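PDB 6W1K: 2-oxoadipate dioxygenase/decarboxylase, chloroplastic/amyloplastic from Oryza sativa, which catalyses the iron(II)-dependent decarboxylation and hydroxylation of 2-oxoadipate to D-2-hydroxyglutarate in lysine breakdown within plastids. Local coordinates for residues A[19-22]-A[23-27]; A[173-176]-A[177-180]. All blocks are in the same frame, centred on the assembly; numbering follows the deposited sequence.

Contact 1 (A[19-22]-A[23-27]); sequences DSFF and RTVIS
Asp19 and Arg23 form an i to i+4 salt bridge along helix 16-36. NE of the arginine meets OD1 of Asp19 at 2.8 Å, on the syn side of the carboxylate, and the two flat groups lie nearly coplanar, 24° apart. A water extends the pairing, donating a hydrogen bond to Asp19 OD2 and accepting one from Arg23 NH2. NH1 turns to the carbonyls of Val115 and Gly117, so the buried guanidinium is gripped from several directions and ties the helix to that loop.

The aromatic CH-pi contacts follow the same spacing. CG2 of Val25 lies over one face of the Phe21 ring, offset toward its rim, with Phe21 CZ at 3.9 Å. One residue on, Ile26 CG2 makes its CH-pi contact off-centre on the Phe22 ring, 3.7 Å from Phe22 CZ. With CG anti to the backbone N (chi1 176°), the Phe22 ring reaches the inner side of the helix, where Tyr84 and Leu119 also meet it; Val25 packs against helix 154-160.

Backbone bonds join Asp19 O to Arg23 N, Ser20 O to Thr24 N and Phe22 O to Ile26 N. Phe21 O takes two donors: Val25 N at 3.2 Å and the Thr24 hydroxyl. Thr24 OG1 sits between its own backbone N and carbonyl carbon (chi1 71°), and donates in the carbonyl plane to a lone pair of Phe21 O at 2.8 Å.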
ATOM      1  N   ASP A  19       4.358  21.069  -2.114  1.00 22.88           N
ATOM      2  CA  ASP A  19       3.173  20.287  -2.450  1.00 25.20           C
ATOM      3  C   ASP A  19       3.244  19.794  -3.886  1.00 23.66           C
ATOM      4  O   ASP A  19       3.059  18.595  -4.155  1.00 21.58           O
ATOM      5  CB  ASP A  19       1.925  21.148  -2.225  1.00 29.38           C
ATOM      6  CG  ASP A  19       0.631  20.350  -2.329  1.00 35.27           C
ATOM      7  OD1 ASP A  19       0.350  19.779  -3.415  1.00 33.45           O
ATOM      8  OD2 ASP A  19      -0.117  20.317  -1.322  1.00 39.43           O
ATOM      9  N   SER A  20       3.576  20.695  -4.809  1.00 24.77           N
ATOM     10  CA  SER A  20       3.754  20.337  -6.222  1.00 26.41           C
ATOM     11  C   SER A  20       4.855  19.305  -6.398  1.00 24.78           C
ATOM     12  O   SER A  20       4.707  18.317  -7.144  1.00 24.13           O
ATOM     13  CB  SER A  20       4.085  21.595  -7.053  1.00 31.07           C
ATOM     14  OG  SER A  20       3.017  22.495  -6.995  1.00 35.55           O
ATOM     15  N   PHE A  21       5.995  19.545  -5.759  1.00 22.57           N
ATOM     16  CA  PHE A  21       7.112  18.617  -5.904  1.00 21.99           C
ATOM     17  C   PHE A  21       6.760  17.244  -5.333  1.00 21.08           C
ATOM     18  O   PHE A  21       7.016  16.208  -5.971  1.00 20.22           O
ATOM     19  CB  PHE A  21       8.359  19.215  -5.244  1.00 22.77           C
ATOM     20  CG  PHE A  21       9.533  18.300  -5.282  1.00 24.59           C
ATOM     21  CD1 PHE A  21      10.092  17.955  -6.487  1.00 25.12           C
ATOM     22  CD2 PHE A  21      10.032  17.738  -4.125  1.00 25.69           C
ATOM     23  CE1 PHE A  21      11.153  17.060  -6.537  1.00 25.92           C
ATOM     24  CE2 PHE A  21      11.096  16.846  -4.162  1.00 26.41           C
ATOM     25  CZ  PHE A  21      11.639  16.494  -5.369  1.00 26.38           C
ATOM     26  N   PHE A  22       6.119  17.209  -4.158  1.00 20.98           N
ATOM     27  CA  PHE A  22       5.720  15.930  -3.580  1.00 21.80           C
ATOM     28  C   PHE A  22       4.835  15.144  -4.530  1.00 21.93           C
ATOM     29  O   PHE A  22       5.017  13.929  -4.696  1.00 20.86           O
ATOM     30  CB  PHE A  22       4.989  16.133  -2.258  1.00 22.58           C
ATOM     31  CG  PHE A  22       4.463  14.841  -1.656  1.00 22.16           C
ATOM     32  CD1 PHE A  22       5.311  13.997  -0.981  1.00 20.83           C
ATOM     33  CD2 PHE A  22       3.133  14.477  -1.787  1.00 22.61           C
ATOM     34  CE1 PHE A  22       4.843  12.812  -0.418  1.00 21.52           C
ATOM     35  CE2 PHE A  22       2.666  13.289  -1.242  1.00 22.01           C
ATOM     36  CZ  PHE A  22       3.520  12.468  -0.558  1.00 21.19           C
ATOM     37  N   ARG A  23       3.911  15.821  -5.205  1.00 21.01           N
ATOM     38  CA  ARG A  23       3.035  15.112  -6.132  1.00 22.00           C
ATOM     39  C   ARG A  23       3.779  14.575  -7.353  1.00 23.44           C
ATOM     40  O   ARG A  23       3.404  13.514  -7.870  1.00 24.33           O
ATOM     41  CB  ARG A  23       1.888  16.016  -6.561  1.00 21.61           C
ATOM     42  CG  ARG A  23       0.935  16.303  -5.396  1.00 23.15           C
ATOM     43  CD  ARG A  23      -0.134  17.277  -5.778  1.00 23.77           C
ATOM     44  NE  ARG A  23      -0.999  17.661  -4.656  1.00 25.16           N
ATOM     45  CZ  ARG A  23      -2.123  17.019  -4.301  1.00 26.48           C
ATOM     46  NH1 ARG A  23      -2.503  15.913  -4.951  1.00 26.31           N
ATOM     47  NH2 ARG A  23      -2.862  17.467  -3.281  1.00 27.26           N
ATOM     48  N   THR A  24       4.819  15.258  -7.842  1.00 23.76           N
ATOM     49  CA  THR A  24       5.587  14.650  -8.944  1.00 23.30           C
ATOM     50  C   THR A  24       6.304  13.390  -8.472  1.00 22.06           C
ATOM     51  O   THR A  24       6.533  12.477  -9.274  1.00 22.50           O
ATOM     52  CB  THR A  24       6.627  15.603  -9.558  1.00 25.10           C
ATOM     53  OG1 THR A  24       7.714  15.816  -8.640  1.00 26.16           O
ATOM     54  CG2 THR A  24       5.989  16.906  -9.983  1.00 24.78           C
ATOM     55  N   VAL A  25       6.691  13.320  -7.187  1.00 20.05           N
ATOM     56  CA  VAL A  25       7.379  12.136  -6.695  1.00 23.06           C
ATOM     57  C   VAL A  25       6.415  10.950  -6.630  1.00 23.42           C
ATOM     58  O   VAL A  25       6.743   9.832  -7.068  1.00 25.28           O
ATOM     59  CB  VAL A  25       8.028  12.410  -5.319  1.00 23.75           C
ATOM     60  CG1 VAL A  25       8.650  11.111  -4.749  1.00 24.52           C
ATOM     61  CG2 VAL A  25       9.140  13.472  -5.387  1.00 24.95           C
ATOM     62  N   ILE A  26       5.232  11.152  -6.058  1.00 23.09           N
ATOM     63  CA  ILE A  26       4.331  10.013  -5.922  1.00 23.88           C
ATOM     64  C   ILE A  26       3.799   9.647  -7.292  1.00 24.21           C
ATOM     65  O   ILE A  26       3.443   8.487  -7.523  1.00 24.65           O
ATOM     66  CB  ILE A  26       3.197  10.227  -4.890  1.00 24.20           C
ATOM     67  CG1 ILE A  26       2.387  11.495  -5.123  1.00 23.89           C
ATOM     68  CG2 ILE A  26       3.800  10.210  -3.499  1.00 25.95           C
ATOM     69  CD1 ILE A  26       1.038  11.515  -4.377  1.00 24.96           C
ATOM     70  N   SER A  27       3.799  10.600  -8.221  1.00 24.63           N
ATOM     71  CA  SER A  27       3.429  10.294  -9.596  1.00 26.45           C
ATOM     72  C   SER A  27       4.438   9.351 -10.225  1.00 26.87           C
ATOM     73  O   SER A  27       4.058   8.413 -10.933  1.00 26.38           O
ATOM     74  CB  SER A  27       3.303  11.589 -10.395  1.00 28.64           C
ATOM     75  OG  SER A  27       3.133  11.293 -11.748  1.00 29.99           O
TER
HETATM   76  O   HOH W   1      -2.682  20.385  -2.632  1.00 29.49           O

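Contact 2 (A[173-176]-A[177-180]); sequences FQVL and SRES
Ser177 points OG back along helix 170-179, beside its own backbone N (chi1 -71°), while Phe173 swings its ring anti to the backbone N (chi1 179°); hydroxyl and ring therefore meet one turn apart. Ser177 OG lies over one face of the Phe173 ring, offset toward the rim and 3.6 Å from Phe173 CE1. Ser177 OG also donates to Phe173 O at 3.0 Å, from above the carbonyl plane, and Ser177 N reaches the same oxygen at 2.8 Å. With an alanine here, Phe173 O would probably lose its hydroxyl donor and keep the backbone N-H, and a small gap is likely over the ring face.

Gln174 and Arg178 run side by side, the guanidinium laid over the Gln174 backbone carbonyl, with the side-chain amide of Gln174 and the guanidinium 48° apart. At the last turn, Leu176 O accepts from Glu179 N and, at 2.7 Å, from Ser180 N. Ser180 then serves as N-cap of helix 181-189, its OG bonded to Ala183 N, and Glu179 OE1 is held by Ser133 and Ser136. Phe173 and Ser177 face helix 181-189, Val175 lies on helix 134-147, Leu176 is wedged between both, and the Phe173 ring also meets Phe253, just past strand 248-252.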
ATOM      1  N   PHE A 173      16.107 -16.541  -2.902  1.00 29.96           N
ATOM      2  CA  PHE A 173      14.669 -16.315  -3.011  1.00 29.75           C
ATOM      3  C   PHE A 173      13.902 -17.560  -2.576  1.00 30.78           C
ATOM      4  O   PHE A 173      12.921 -17.469  -1.836  1.00 31.35           O
ATOM      5  CB  PHE A 173      14.341 -15.929  -4.453  1.00 29.20           C
ATOM      6  CG  PHE A 173      12.873 -15.690  -4.723  1.00 29.43           C
ATOM      7  CD1 PHE A 173      12.105 -16.654  -5.320  1.00 29.93           C
ATOM      8  CD2 PHE A 173      12.291 -14.478  -4.416  1.00 28.38           C
ATOM      9  CE1 PHE A 173      10.749 -16.418  -5.591  1.00 29.90           C
ATOM     10  CE2 PHE A 173      10.963 -14.235  -4.700  1.00 28.55           C
ATOM     11  CZ  PHE A 173      10.188 -15.207  -5.273  1.00 29.06           C
ATOM     12  N   GLN A 174      14.360 -18.730  -2.999  1.00 31.53           N
ATOM     13  CA  GLN A 174      13.697 -19.969  -2.622  1.00 34.80           C
ATOM     14  C   GLN A 174      13.667 -20.146  -1.107  1.00 35.23           C
ATOM     15  O   GLN A 174      12.632 -20.511  -0.540  1.00 35.35           O
ATOM     16  CB  GLN A 174      14.402 -21.155  -3.268  1.00 38.99           C
ATOM     17  CG  GLN A 174      13.936 -21.529  -4.643  1.00 44.40           C
ATOM     18  CD  GLN A 174      14.735 -22.716  -5.163  1.00 50.96           C
ATOM     19  OE1 GLN A 174      15.972 -22.669  -5.202  1.00 48.94           O
ATOM     20  NE2 GLN A 174      14.043 -23.801  -5.518  1.00 50.55           N
ATOM     21  N   VAL A 175      14.813 -19.952  -0.441  1.00 35.78           N
ATOM     22  CA  VAL A 175      14.891 -20.140   1.011  1.00 36.17           C
ATOM     23  C   VAL A 175      13.968 -19.161   1.737  1.00 34.81           C
ATOM     24  O   VAL A 175      13.253 -19.532   2.681  1.00 34.04           O
ATOM     25  CB  VAL A 175      16.351 -19.988   1.481  1.00 39.38           C
ATOM     26  CG1 VAL A 175      16.423 -19.920   2.994  1.00 39.03           C
ATOM     27  CG2 VAL A 175      17.210 -21.140   0.959  1.00 40.54           C
ATOM     28  N   LEU A 176      13.980 -17.897   1.331  1.00 32.70           N
ATOM     29  CA  LEU A 176      13.101 -16.921   1.989  1.00 32.39           C
ATOM     30  C   LEU A 176      11.637 -17.240   1.730  1.00 32.85           C
ATOM     31  O   LEU A 176      10.807 -17.163   2.643  1.00 33.17           O
ATOM     32  CB  LEU A 176      13.431 -15.522   1.506  1.00 31.35           C
ATOM     33  CG  LEU A 176      14.748 -14.926   1.995  1.00 31.59           C
ATOM     34  CD1 LEU A 176      14.834 -13.487   1.431  1.00 30.70           C
ATOM     35  CD2 LEU A 176      14.876 -14.942   3.515  1.00 32.56           C
ATOM     36  N   SER A 177      11.302 -17.609   0.490  1.00 33.51           N
ATOM     37  CA  SER A 177       9.917 -17.921   0.168  1.00 36.84           C
ATOM     38  C   SER A 177       9.350 -18.981   1.085  1.00 36.39           C
ATOM     39  O   SER A 177       8.144 -18.989   1.345  1.00 36.09           O
ATOM     40  CB  SER A 177       9.774 -18.405  -1.269  1.00 40.30           C
ATOM     41  OG  SER A 177       9.972 -17.353  -2.181  1.00 45.09           O
ATOM     42  N   ARG A 178      10.189 -19.908   1.549  1.00 38.88           N
ATOM     43  CA  ARG A 178       9.700 -21.009   2.372  1.00 41.45           C
ATOM     44  C   ARG A 178       9.444 -20.580   3.815  1.00 41.53           C
ATOM     45  O   ARG A 178       8.598 -21.171   4.497  1.00 40.63           O
ATOM     46  CB  ARG A 178      10.704 -22.163   2.330  1.00 45.37           C
ATOM     47  CG  ARG A 178      10.690 -22.965   1.022  1.00 51.00           C
ATOM     48  CD  ARG A 178      11.869 -23.938   0.956  1.00 57.50           C
ATOM     49  NE  ARG A 178      12.101 -24.417  -0.405  1.00 66.98           N
ATOM     50  CZ  ARG A 178      13.292 -24.450  -1.002  1.00 76.12           C
ATOM     51  NH1 ARG A 178      14.379 -24.023  -0.364  1.00 73.96           N
ATOM     52  NH2 ARG A 178      13.399 -24.913  -2.241  1.00 75.00           N
ATOM     53  N   GLU A 179      10.152 -19.564   4.297  1.00 41.96           N
ATOM     54  CA  GLU A 179       9.978 -19.101   5.665  1.00 42.63           C
ATOM     55  C   GLU A 179       9.116 -17.846   5.771  1.00 37.44           C
ATOM     56  O   GLU A 179       8.349 -17.710   6.730  1.00 37.09           O
ATOM     57  CB  GLU A 179      11.339 -18.810   6.299  1.00 46.35           C
ATOM     58  CG  GLU A 179      11.228 -18.298   7.747  1.00 47.66           C
ATOM     59  CD  GLU A 179      12.573 -18.223   8.457  1.00 49.21           C
ATOM     60  OE1 GLU A 179      13.609 -18.409   7.779  1.00 49.43           O
ATOM     61  OE2 GLU A 179      12.589 -17.999   9.692  1.00 48.88           O
ATOM     62  N   SER A 180       9.251 -16.919   4.826  1.00 33.99           N
ATOM     63  CA  SER A 180       8.510 -15.668   4.871  1.00 30.97           C
ATOM     64  C   SER A 180       8.254 -15.197   3.446  1.00 29.19           C
ATOM     65  O   SER A 180       9.172 -14.697   2.779  1.00 29.62           O
ATOM     66  CB  SER A 180       9.267 -14.590   5.649  1.00 30.02           C
ATOM     67  OG  SER A 180       8.642 -13.329   5.415  1.00 29.79           O
TER

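How the contacts relate
Contact 1 comes first along the chain, on helix 16-36, and contact 2 follows much later, on helix 170-179. Their centres are about 35 Å apart on opposite sides of the chain's centre, and with nearest atoms about 24 Å apart they do not touch. Both lie on helices outside the mixed sheet, whose strands 57-65, 195-199 and 258-271 carry the metal ligands His59, His195 and Glu267. Each comes moderately near the site: the side chain of Ile26 is about 11 Å from that of His59, and that of Ser180 about 8 Å from substrate-binding Arg63. This is consistent with the two belonging to separate parts of the helical layer around one active site.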